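Local structure of cerato-platanin-like protein (Moniliophthora perniciosa, 3SUK) at residues 117-120 against 121-124; 90-93 against 94-98; 34-37 against 38-42. The protein is of unknown molecular function but, as a secreted member of the cerato-platanin family, is probably one of several functionally specialised cerato-platanins of this fungus. All blocks are in the same frame, centred on the assembly; numbering follows the deposited sequence.

Interaction 1 of 3, residues 117-120 against 121-124; sequences QVAR and SVCG
Val122 N donates to Ala119 O (3.0 Å) and Cys123 N to Arg120 O (3.1 Å), two successive i to i+3 bonds that wind the backbone into a short 3-10 turn just after strand 110-118. Each N-H comes in above the plane of its carbonyl, 56° out of it at Ala119 O, in keeping with the tight winding. The turn follows the last strand of the double-psi beta-barrel, and Gly124 N continues the pattern by bonding back to Ser121 O. Over it, the side chains of Val118 and Val122 cross at about a right angle: CG2 of Val118 rests 3.8 Å from CB of Val122 and lies nearly as close to both of its methyls. With Val118 CG1 anti to the carbonyl carbon (chi1 -65°), CG2 is left between the backbone N and the carbonyl carbon, and it is this methyl that meets Val122. Cys64 of strand 64-71 packs against both valines. Ala119 CB, on the more exposed flank, lies 3.8 Å from Ser121 OG. Arg120 leads away from the turn with a chain bent at chi2, and its NH2 is hydrogen-bonded to Asn63 OD1. The buried Cys123 is held twice, through its backbone N by the turn and through SG by a disulfide to Cys64, and its CB sits 3.6 Å from Arg120 O.

Interaction 2 of 3, residues 90-93 against 94-98; sequences FNVA and QAAMD
A buried strand-to-helix junction brings Val92, the last residue of strand 90-92, against Ala96 and Met97 in the first turn of helix 94-101. The two short axes run at 105° to each other, so the chain bends sharply at Ala93, the N-cap residue. Met97 N donates to Ala93 O over 3.2 Å with an N-H...O angle of 167°, nearly along the C=O axis, an i to i+4 bond of the first helical turn. Beside it, one methyl of Val92, CG2, reaches over the turn to lie 3.9 Å from Met97 CB and 4.1 Å from Ala96 CB. Strand 90-92 belongs to the double-psi beta-barrel and pairs with strand 4-8, whose Leu6 touches both Val92 and Met97; the helix is thereby packed against the barrel. Ala93 has no side-chain acceptor; the leading N-H groups are bonded instead by Asp13, with Gln94 N on OD2 and Ala95 N on OD1. Its negative charge at this helix end would probably be favoured by the helix dipole. Gln94 stretches out with CG anti to the backbone N (chi1 -175°), and this carries its amide one turn on to Asp98. Gln94 NE2 meets the syn lone pair of Asp98 OD2 at 3.2 Å, with the acceptor close to the amide plane. The amide oxygen, Gln94 OE1, takes a hydrogen bond from Asn10 ND2, and Asp98 OD1 accepts Ala105 N.

Interaction 3 of 3, residues 34-37 against 38-42; sequences RFPT and FGSVP
Ser40 folds back onto Thr37 at the start of the 3-10 segment 38-40, and this is the close-packed part of the contact. Its OG donates to Thr37 O over 2.7 Å, in the carbonyl plane and on a lone pair, while Ser40 N makes a weak bond to the same oxygen and another to Thr37 OG1 at 3.3 Å. The threonine hydroxyl sits between its own backbone N and carbonyl carbon (chi1 63°), which turns it to the Ser40 amide. Ser40 OG also packs 3.3 Å from Phe35 CB, and Val41 CG2 lies on the same CB at 4.0 Å. The solvent side has fewer contacts: exposed Pro42 meets the ring through CD and CG, with CD 3.5 Å from Phe35 CE1 and the two side chains crossing at about a right angle. Beyond the ring, the guanidinium of Arg34 has one face on CE2 and salt-bridges the Leu125 carboxylate. Replacing Phe35 with an alanine would probably leave Pro42 and the Arg34 guanidinium without the ring they rest on. The chemistry implies that Ser40 OG is probably the stronger hold on Thr37 O, with the weak backbone bond adding to it and apolar contacts covering the flank.

In the fold
Along the chain the contacts come in the order interaction 3, interaction 2, interaction 1, all within the single cerato-platanin domain. Interactions 1 and 2 reach the same mixed sheet, through strands 110-118 and 90-92, but lie on opposite sides of the chain's centre, their own centres about 18 Å apart. Interaction 3 belongs to the long loop between strands 4-8 and 47-50; its centre is about 15 Å from that of interaction 1 and about 16 Å from that of interaction 2, whose nearest atoms stay about 8 Å away. Interactions 1 and 3 touch, Pro42 CB packing 3.4 Å from Cys123 O, so the C-terminal turn, disulfide-bonded to strand 64-71, and the long loop pack together.

Interaction 1 of 3, residues 117-120 against 121-124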
loop_
_atom_site.group_PDB
_atom_site.type_symbol
_atom_site.label_atom_id
_atom_site.label_comp_id
_atom_site.label_asym_id
_atom_site.label_seq_id
_atom_site.Cartn_x
_atom_site.Cartn_y
_atom_site.Cartn_z
ATOM N N GLN A 117 -2.671 8.216 -8.030
ATOM C CA GLN A 117 -2.280 7.073 -8.825
ATOM C C GLN A 117 -1.335 7.491 -9.942
ATOM O O GLN A 117 -1.508 8.538 -10.525
ATOM C CB GLN A 117 -3.513 6.399 -9.421
ATOM C CG GLN A 117 -3.143 5.070 -10.013
ATOM C CD GLN A 117 -4.261 4.340 -10.652
ATOM O OE1 GLN A 117 -5.328 4.847 -10.861
ATOM N NE2 GLN A 117 -4.002 3.154 -10.971
ATOM N N VAL A 118 -0.365 6.636 -10.196
ATOM C CA VAL A 118 0.590 6.769 -11.266
ATOM C C VAL A 118 0.609 5.452 -12.069
ATOM O O VAL A 118 -0.088 4.515 -11.787
ATOM C CB VAL A 118 2.014 7.107 -10.749
ATOM C CG1 VAL A 118 2.030 8.481 -10.075
ATOM C CG2 VAL A 118 2.490 6.034 -9.790
ATOM N N ALA A 119 1.398 5.433 -13.126
ATOM C CA ALA A 119 1.473 4.263 -13.961
ATOM C C ALA A 119 1.979 3.065 -13.170
ATOM O O ALA A 119 2.766 3.203 -12.289
ATOM C CB ALA A 119 2.372 4.505 -15.180
ATOM N N ARG A 120 1.501 1.895 -13.565
ATOM C CA ARG A 120 1.820 0.651 -12.901
ATOM C C ARG A 120 3.346 0.465 -12.921
ATOM O O ARG A 120 3.939 0.009 -11.964
ATOM C CB ARG A 120 1.131 -0.545 -13.599
ATOM C CG ARG A 120 -0.420 -0.644 -13.479
ATOM C CD ARG A 120 -0.798 -1.023 -12.054
ATOM N NE ARG A 120 -2.244 -1.160 -11.906
ATOM C CZ ARG A 120 -2.903 -2.272 -12.124
ATOM N NH1 ARG A 120 -2.275 -3.341 -12.549
ATOM N NH2 ARG A 120 -4.211 -2.288 -11.953
ATOM N N SER A 121 3.946 0.895 -14.019
ATOM C CA SER A 121 5.395 0.730 -14.216
ATOM C C SER A 121 6.243 1.480 -13.194
ATOM O O SER A 121 7.314 1.048 -12.904
ATOM C CB SER A 121 5.787 1.123 -15.654
ATOM O OG SER A 121 5.513 2.448 -15.879
ATOM N N VAL A 122 5.715 2.554 -12.629
ATOM C CA VAL A 122 6.449 3.306 -11.595
ATOM C C VAL A 122 6.790 2.416 -10.392
ATOM O O VAL A 122 7.793 2.550 -9.787
ATOM C CB VAL A 122 5.706 4.605 -11.151
ATOM C CG1 VAL A 122 6.469 5.341 -9.975
ATOM C CG2 VAL A 122 5.526 5.550 -12.346
ATOM N N CYS A 123 5.907 1.468 -10.108
ATOM C CA CYS A 123 6.082 0.509 -9.039
ATOM C C CYS A 123 6.637 -0.825 -9.515
ATOM O O CYS A 123 6.688 -1.721 -8.773
ATOM C CB CYS A 123 4.734 0.206 -8.421
ATOM S SG CYS A 123 4.080 1.539 -7.312
ATOM N N GLY A 124 7.019 -0.917 -10.773
ATOM C CA GLY A 124 7.567 -2.136 -11.326
ATOM C C GLY A 124 6.508 -3.142 -11.786
ATOM O O GLY A 124 6.809 -4.298 -11.952
#

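Interaction 2 of 3, residues 90-93 against 94-98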
loop_
_atom_site.group_PDB
_atom_site.type_symbol
_atom_site.label_atom_id
_atom_site.label_comp_id
_atom_site.label_asym_id
_atom_site.label_seq_id
_atom_site.Cartn_x
_atom_site.Cartn_y
_atom_site.Cartn_z
ATOM N N PHE A 90 -6.021 3.985 2.945
ATOM C CA PHE A 90 -4.924 3.011 2.905
ATOM C C PHE A 90 -4.622 2.396 4.266
ATOM O O PHE A 90 -4.557 3.077 5.258
ATOM C CB PHE A 90 -3.592 3.659 2.435
ATOM C CG PHE A 90 -3.582 4.150 1.018
ATOM C CD1 PHE A 90 -3.365 3.271 -0.002
ATOM C CD2 PHE A 90 -3.676 5.507 0.724
ATOM C CE1 PHE A 90 -3.335 3.709 -1.281
ATOM C CE2 PHE A 90 -3.651 5.942 -0.582
ATOM C CZ PHE A 90 -3.448 5.013 -1.566
ATOM N N ASN A 91 -4.398 1.096 4.268
ATOM C CA ASN A 91 -3.749 0.434 5.381
ATOM C C ASN A 91 -2.416 -0.145 4.877
ATOM O O ASN A 91 -2.395 -1.060 4.152
ATOM C CB ASN A 91 -4.578 -0.737 5.925
ATOM C CG ASN A 91 -6.030 -0.404 6.195
ATOM O OD1 ASN A 91 -6.412 0.688 6.485
ATOM N ND2 ASN A 91 -6.830 -1.413 6.087
ATOM N N VAL A 92 -1.323 0.427 5.350
ATOM C CA VAL A 92 0.002 0.116 4.813
ATOM C C VAL A 92 0.941 -0.541 5.810
ATOM O O VAL A 92 0.710 -0.537 6.950
ATOM C CB VAL A 92 0.688 1.385 4.175
ATOM C CG1 VAL A 92 -0.278 2.017 3.130
ATOM C CG2 VAL A 92 1.149 2.390 5.253
ATOM N N ALA A 93 2.037 -1.092 5.310
ATOM C CA ALA A 93 3.025 -1.665 6.225
ATOM C C ALA A 93 3.506 -0.543 7.148
ATOM O O ALA A 93 3.662 0.566 6.746
ATOM C CB ALA A 93 4.192 -2.254 5.433
ATOM N N GLN A 94 3.772 -0.882 8.392
ATOM C CA GLN A 94 4.264 0.124 9.301
ATOM C C GLN A 94 5.546 0.737 8.705
ATOM O O GLN A 94 5.752 1.921 8.788
ATOM C CB GLN A 94 4.581 -0.502 10.675
ATOM C CG GLN A 94 4.990 0.561 11.694
ATOM C CD GLN A 94 5.508 -0.071 12.975
ATOM O OE1 GLN A 94 4.933 -0.987 13.476
ATOM N NE2 GLN A 94 6.583 0.492 13.515
ATOM N N ALA A 95 6.387 -0.060 8.100
ATOM C CA ALA A 95 7.644 0.459 7.601
ATOM C C ALA A 95 7.412 1.572 6.569
ATOM O O ALA A 95 8.130 2.570 6.563
ATOM C CB ALA A 95 8.461 -0.646 7.031
ATOM N N ALA A 96 6.400 1.399 5.741
ATOM C CA ALA A 96 6.015 2.398 4.779
ATOM C C ALA A 96 5.505 3.670 5.422
ATOM O O ALA A 96 5.865 4.722 5.003
ATOM C CB ALA A 96 4.988 1.856 3.819
ATOM N N MET A 97 4.646 3.563 6.415
ATOM C CA MET A 97 4.166 4.711 7.150
ATOM C C MET A 97 5.324 5.385 7.879
ATOM O O MET A 97 5.355 6.575 7.972
ATOM C CB MET A 97 3.026 4.365 8.097
ATOM C CG MET A 97 2.392 5.572 8.685
ATOM S SD MET A 97 0.932 5.145 9.670
ATOM C CE MET A 97 0.362 6.751 10.208
ATOM N N ASP A 98 6.257 4.598 8.398
ATOM C CA ASP A 98 7.400 5.219 9.036
ATOM C C ASP A 98 8.237 6.040 8.045
ATOM O O ASP A 98 8.671 7.103 8.370
ATOM C CB ASP A 98 8.243 4.172 9.769
ATOM C CG ASP A 98 7.735 3.878 11.172
ATOM O OD1 ASP A 98 7.326 4.786 11.857
ATOM O OD2 ASP A 98 7.769 2.694 11.552
#

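Interaction 3 of 3, residues 34-37 against 38-42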
loop_
_atom_site.group_PDB
_atom_site.type_symbol
_atom_site.label_atom_id
_atom_site.label_comp_id
_atom_site.label_asym_id
_atom_site.label_seq_id
_atom_site.Cartn_x
_atom_site.Cartn_y
_atom_site.Cartn_z
ATOM N N ARG A 34 2.018 -13.349 -10.248
ATOM C CA ARG A 34 3.068 -12.385 -10.438
ATOM C C ARG A 34 3.977 -12.251 -9.238
ATOM O O ARG A 34 5.175 -12.237 -9.365
ATOM C CB ARG A 34 2.440 -11.007 -10.804
ATOM C CG ARG A 34 1.582 -10.995 -12.085
ATOM C CD ARG A 34 0.974 -9.645 -12.367
ATOM N NE ARG A 34 2.027 -8.747 -12.753
ATOM C CZ ARG A 34 1.857 -7.479 -13.017
ATOM N NH1 ARG A 34 0.672 -6.926 -12.925
ATOM N NH2 ARG A 34 2.893 -6.764 -13.374
ATOM N N PHE A 35 3.354 -12.112 -8.073
ATOM C CA PHE A 35 4.054 -11.834 -6.821
ATOM C C PHE A 35 3.547 -12.759 -5.728
ATOM O O PHE A 35 2.620 -12.454 -5.030
ATOM C CB PHE A 35 3.802 -10.360 -6.424
ATOM C CG PHE A 35 4.099 -9.383 -7.545
ATOM C CD1 PHE A 35 5.411 -9.148 -7.955
ATOM C CD2 PHE A 35 3.085 -8.743 -8.206
ATOM C CE1 PHE A 35 5.673 -8.307 -8.993
ATOM C CE2 PHE A 35 3.373 -7.905 -9.234
ATOM C CZ PHE A 35 4.635 -7.695 -9.628
ATOM N N PRO A 36 4.158 -13.913 -5.579
ATOM C CA PRO A 36 3.645 -14.915 -4.626
ATOM C C PRO A 36 3.676 -14.492 -3.146
ATOM O O PRO A 36 2.901 -14.935 -2.349
ATOM C CB PRO A 36 4.511 -16.171 -4.890
ATOM C CG PRO A 36 5.061 -16.013 -6.202
ATOM C CD PRO A 36 5.192 -14.476 -6.457
ATOM N N THR A 37 4.603 -13.622 -2.827
ATOM C CA THR A 37 4.769 -13.119 -1.481
ATOM C C THR A 37 4.808 -11.572 -1.421
ATOM O O THR A 37 5.165 -10.927 -2.373
ATOM C CB THR A 37 6.091 -13.595 -0.835
ATOM O OG1 THR A 37 7.180 -13.089 -1.578
ATOM C CG2 THR A 37 6.183 -15.119 -0.709
ATOM N N PHE A 38 4.502 -11.049 -0.245
ATOM C CA PHE A 38 4.491 -9.609 -0.038
ATOM C C PHE A 38 5.880 -9.062 -0.396
ATOM O O PHE A 38 5.995 -8.075 -1.075
ATOM C CB PHE A 38 4.170 -9.259 1.420
ATOM C CG PHE A 38 2.773 -9.583 1.857
ATOM C CD1 PHE A 38 1.788 -9.903 0.955
ATOM C CD2 PHE A 38 2.462 -9.531 3.182
ATOM C CE1 PHE A 38 0.538 -10.166 1.400
ATOM C CE2 PHE A 38 1.236 -9.795 3.622
ATOM C CZ PHE A 38 0.257 -10.125 2.738
ATOM N N GLY A 39 6.927 -9.759 0.021
ATOM C CA GLY A 39 8.289 -9.298 -0.198
ATOM C C GLY A 39 8.706 -9.257 -1.672
ATOM O O GLY A 39 9.591 -8.565 -2.034
ATOM N N SER A 40 8.073 -10.050 -2.500
ATOM C CA SER A 40 8.285 -10.018 -3.934
ATOM C C SER A 40 7.706 -8.813 -4.711
ATOM O O SER A 40 8.070 -8.569 -5.823
ATOM C CB SER A 40 7.842 -11.341 -4.575
ATOM O OG SER A 40 6.450 -11.434 -4.695
ATOM N N VAL A 41 6.756 -8.104 -4.116
ATOM C CA VAL A 41 6.254 -6.934 -4.771
ATOM C C VAL A 41 7.450 -5.956 -4.892
ATOM O O VAL A 41 8.136 -5.748 -3.958
ATOM C CB VAL A 41 5.124 -6.326 -3.939
ATOM C CG1 VAL A 41 4.609 -5.097 -4.660
ATOM C CG2 VAL A 41 3.972 -7.376 -3.746
ATOM N N PRO A 42 7.653 -5.347 -6.055
ATOM C CA PRO A 42 8.900 -4.620 -6.276
ATOM C C PRO A 42 9.134 -3.428 -5.356
ATOM O O PRO A 42 10.235 -3.031 -5.165
ATOM C CB PRO A 42 8.807 -4.190 -7.759
ATOM C CG PRO A 42 7.937 -5.180 -8.366
ATOM C CD PRO A 42 6.913 -5.498 -7.316
#